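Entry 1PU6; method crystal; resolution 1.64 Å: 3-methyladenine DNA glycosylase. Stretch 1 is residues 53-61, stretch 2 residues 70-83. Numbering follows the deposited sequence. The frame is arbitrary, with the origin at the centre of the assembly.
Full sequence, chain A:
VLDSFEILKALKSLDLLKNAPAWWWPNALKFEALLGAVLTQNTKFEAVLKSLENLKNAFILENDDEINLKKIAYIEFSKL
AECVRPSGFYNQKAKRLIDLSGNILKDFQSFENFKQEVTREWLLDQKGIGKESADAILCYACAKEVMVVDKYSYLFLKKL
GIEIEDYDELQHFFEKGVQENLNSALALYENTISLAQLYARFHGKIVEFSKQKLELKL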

# COMPACT_ATOMS: atom_id res chain seq x y z
N GLU A 53 -4.17 -16.18 1.12
CA GLU A 53 -4.87 -17.34 1.63
C GLU A 53 -3.99 -18.59 1.54
O GLU A 53 -3.94 -19.37 2.50
CB GLU A 53 -6.18 -17.55 0.86
CG GLU A 53 -7.14 -18.48 1.54
CD GLU A 53 -8.34 -18.82 0.65
OE1 GLU A 53 -8.96 -17.87 0.08
OE2 GLU A 53 -8.65 -20.03 0.51
N ASN A 54 -3.28 -18.78 0.42
CA ASN A 54 -2.37 -19.92 0.33
C ASN A 54 -1.29 -19.87 1.43
O ASN A 54 -0.95 -20.92 1.99
CB ASN A 54 -1.68 -19.98 -1.06
CG ASN A 54 -2.64 -20.41 -2.18
OD1 ASN A 54 -3.71 -21.03 -1.94
ND2 ASN A 54 -2.24 -20.12 -3.42
N LEU A 55 -0.75 -18.67 1.70
CA LEU A 55 0.29 -18.48 2.71
C LEU A 55 -0.24 -18.82 4.11
O LEU A 55 0.48 -19.45 4.93
CB LEU A 55 0.87 -17.05 2.70
CG LEU A 55 1.70 -16.73 1.44
CD1 LEU A 55 2.04 -15.25 1.43
CD2 LEU A 55 2.99 -17.57 1.45
N LYS A 56 -1.48 -18.43 4.39
CA LYS A 56 -2.09 -18.76 5.70
C LYS A 56 -2.45 -20.22 5.82
O LYS A 56 -2.24 -20.82 6.88
CB LYS A 56 -3.32 -17.88 5.99
CG LYS A 56 -2.93 -16.42 6.11
CD LYS A 56 -4.13 -15.50 6.07
CE LYS A 56 -3.69 -14.08 6.33
NZ LYS A 56 -4.81 -13.19 6.87
N ASN A 57 -2.93 -20.80 4.74
CA ASN A 57 -3.31 -22.22 4.74
C ASN A 57 -2.12 -23.17 4.85
O ASN A 57 -2.28 -24.33 5.27
CB ASN A 57 -4.08 -22.53 3.46
CG ASN A 57 -5.52 -21.93 3.44
OD1 ASN A 57 -6.19 -22.01 2.39
ND2 ASN A 57 -6.00 -21.35 4.57
N ALA A 58 -0.93 -22.70 4.45
CA ALA A 58 0.30 -23.46 4.61
C ALA A 58 1.00 -23.12 5.92
O ALA A 58 2.08 -23.67 6.20
CB ALA A 58 1.26 -23.20 3.40
N PHE A 59 0.42 -22.19 6.71
CA PHE A 59 1.03 -21.75 7.99
C PHE A 59 2.40 -21.10 7.86
O PHE A 59 3.22 -21.11 8.79
CB PHE A 59 0.97 -22.86 9.11
CG PHE A 59 -0.41 -23.43 9.26
CD1 PHE A 59 -0.73 -24.69 8.76
CD2 PHE A 59 -1.42 -22.67 9.86
CE1 PHE A 59 -2.01 -25.20 8.86
CE2 PHE A 59 -2.74 -23.18 9.97
CZ PHE A 59 -3.03 -24.44 9.47
N ILE A 60 2.61 -20.50 6.71
CA ILE A 60 3.77 -19.65 6.53
C ILE A 60 3.54 -18.30 7.23
O ILE A 60 4.48 -17.71 7.87
CB ILE A 60 4.04 -19.47 5.04
CG1 ILE A 60 4.41 -20.84 4.41
CG2 ILE A 60 5.15 -18.45 4.83
CD1 ILE A 60 4.21 -20.89 2.85
N LEU A 61 2.33 -17.79 7.10
CA LEU A 61 1.91 -16.53 7.74
C LEU A 61 0.95 -16.88 8.89
O LEU A 61 -0.10 -17.49 8.62
CB LEU A 61 1.22 -15.68 6.67
CG LEU A 61 0.62 -14.25 6.83
CD1 LEU A 61 1.57 -13.20 7.38
CD2 LEU A 61 0.12 -13.74 5.46
N LYS A 70 10.82 -13.60 9.60
CA LYS A 70 11.86 -14.62 9.47
C LYS A 70 11.40 -15.79 8.57
O LYS A 70 12.22 -16.34 7.83
CB LYS A 70 12.30 -15.11 10.86
CG LYS A 70 13.04 -14.03 11.64
CD LYS A 70 13.67 -14.62 12.92
CE LYS A 70 14.52 -13.58 13.65
NZ LYS A 70 13.70 -12.54 14.33
N LYS A 71 10.12 -16.18 8.62
CA LYS A 71 9.68 -17.29 7.75
C LYS A 71 9.83 -16.93 6.27
O LYS A 71 10.20 -17.79 5.48
CB LYS A 71 8.21 -17.58 8.02
CG LYS A 71 7.97 -18.24 9.36
CD LYS A 71 8.22 -19.73 9.20
CE LYS A 71 7.06 -20.45 8.47
N ILE A 72 9.53 -15.70 5.88
CA ILE A 72 9.70 -15.35 4.49
C ILE A 72 11.17 -15.20 4.12
O ILE A 72 11.58 -15.59 3.00
CB ILE A 72 8.92 -14.03 4.14
CG1 ILE A 72 7.42 -14.29 4.39
CG2 ILE A 72 9.21 -13.58 2.67
CD1 ILE A 72 6.77 -15.40 3.51
N ALA A 73 11.97 -14.67 5.03
CA ALA A 73 13.41 -14.49 4.70
C ALA A 73 14.08 -15.83 4.45
O ALA A 73 15.02 -15.91 3.62
CB ALA A 73 14.17 -13.73 5.85
N TYR A 74 13.63 -16.88 5.15
CA TYR A 74 14.34 -18.17 5.09
C TYR A 74 13.61 -19.31 4.34
O TYR A 74 14.15 -20.43 4.23
CB TYR A 74 14.78 -18.61 6.51
CG TYR A 74 15.83 -17.70 7.09
CD1 TYR A 74 17.20 -17.90 6.79
CD2 TYR A 74 15.48 -16.61 7.89
CE1 TYR A 74 18.18 -17.06 7.32
CE2 TYR A 74 16.46 -15.75 8.45
CZ TYR A 74 17.80 -15.98 8.14
OH TYR A 74 18.77 -15.14 8.64
N ILE A 75 12.43 -19.04 3.77
CA ILE A 75 11.64 -20.08 3.06
C ILE A 75 12.30 -20.61 1.79
O ILE A 75 13.02 -19.84 1.13
CB ILE A 75 10.23 -19.51 2.72
CG1 ILE A 75 9.27 -20.64 2.31
CG2 ILE A 75 10.29 -18.43 1.63
CD1 ILE A 75 7.83 -20.18 2.32
N GLU A 76 12.06 -21.90 1.45
CA GLU A 76 12.46 -22.45 0.16
C GLU A 76 11.77 -21.68 -0.97
O GLU A 76 10.57 -21.51 -0.96
CB GLU A 76 12.06 -23.95 0.10
CG GLU A 76 12.47 -24.67 -1.18
N PHE A 77 12.56 -21.25 -1.95
CA PHE A 77 12.03 -20.45 -3.05
C PHE A 77 10.81 -21.15 -3.74
O PHE A 77 9.77 -20.52 -3.95
CB PHE A 77 13.15 -20.20 -4.08
CG PHE A 77 12.66 -19.52 -5.32
CD1 PHE A 77 12.18 -20.29 -6.37
CD2 PHE A 77 12.64 -18.12 -5.42
CE1 PHE A 77 11.69 -19.67 -7.55
CE2 PHE A 77 12.18 -17.49 -6.61
CZ PHE A 77 11.71 -18.28 -7.67
N SER A 78 10.96 -22.44 -4.10
CA SER A 78 9.88 -23.07 -4.89
C SER A 78 8.58 -23.16 -4.09
O SER A 78 7.50 -23.16 -4.69
CB SER A 78 10.30 -24.45 -5.39
OG SER A 78 10.37 -25.39 -4.32
N LYS A 79 8.68 -23.27 -2.76
CA LYS A 79 7.50 -23.33 -1.91
C LYS A 79 6.74 -21.98 -1.91
O LYS A 79 5.52 -21.94 -2.00
CB LYS A 79 7.93 -23.66 -0.49
CG LYS A 79 6.79 -23.83 0.52
CD LYS A 79 7.40 -24.25 1.87
CE LYS A 79 6.30 -24.47 2.91
NZ LYS A 79 6.91 -24.77 4.24
N LEU A 80 7.49 -20.89 -1.80
CA LEU A 80 6.89 -19.58 -1.82
C LEU A 80 6.30 -19.31 -3.20
O LEU A 80 5.16 -18.80 -3.30
CB LEU A 80 7.91 -18.47 -1.42
CG LEU A 80 7.37 -17.05 -1.37
CD1 LEU A 80 6.23 -16.91 -0.35
CD2 LEU A 80 8.49 -16.06 -1.02
N ALA A 81 7.04 -19.69 -4.25
CA ALA A 81 6.59 -19.40 -5.62
C ALA A 81 5.26 -20.11 -5.90
O ALA A 81 4.35 -19.50 -6.50
CB ALA A 81 7.68 -19.82 -6.66
N GLU A 82 5.12 -21.35 -5.43
CA GLU A 82 3.85 -22.08 -5.56
C GLU A 82 2.70 -21.39 -4.85
O GLU A 82 1.59 -21.24 -5.44
CB GLU A 82 4.01 -23.54 -5.09
N CYS A 83 2.93 -20.91 -3.61
CA CYS A 83 1.88 -20.20 -2.88
C CYS A 83 1.43 -18.91 -3.54
O CYS A 83 0.26 -18.55 -3.48
CB CYS A 83 2.33 -19.84 -1.46
SG CYS A 83 2.33 -21.27 -0.39
O HOH W 1 3.97 -25.34 5.17

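The bump at the centre of this contact is Ile-60, which sits just past the end of helix 53-57. Phe-59, with its positive phi, turns the chain in a Schellman motif, and Ile-60 N bonds back to Leu-55 O at 3.0 Å. The branched side chain of Ile-60 then enters a hollow lined by stretch 2. Its CG2 lies 3.7 Å from Ile-72 CD1, while its CD1 lies 3.7 Å from Ile-75 CD1 and 3.8 Å from Cys-83 SG. Beta-branched isoleucine suits this place because its arms spread across the hollow: CG2 meets Ile-72, CD1 meets Cys-83, and both lie near Ile-75 CD1.

Cys-83 is the matching small residue on helix 77-83. Its CA comes within 5.3 Å of Asn-54 CA, an approach that a compact side chain readily accommodates. Leu-55 packs beside it, with CD2 3.7 Å from Cys-83 CB and 3.8 Å from Leu-80 CD1.

Polar contacts accompany this packing. Asn-54 ND2 donates a nearly straight hydrogen bond to Cys-83 O, 3.0 Å long, so a short amide ties the helix backbone to its neighbour. The extended, all-t Lys-79 passes its CE 4.1 Å from Ile-60 CD1, its aliphatic stem meeting the hydrophobic group while its NZ reaches a water, which in turn donates to Ala-58 O.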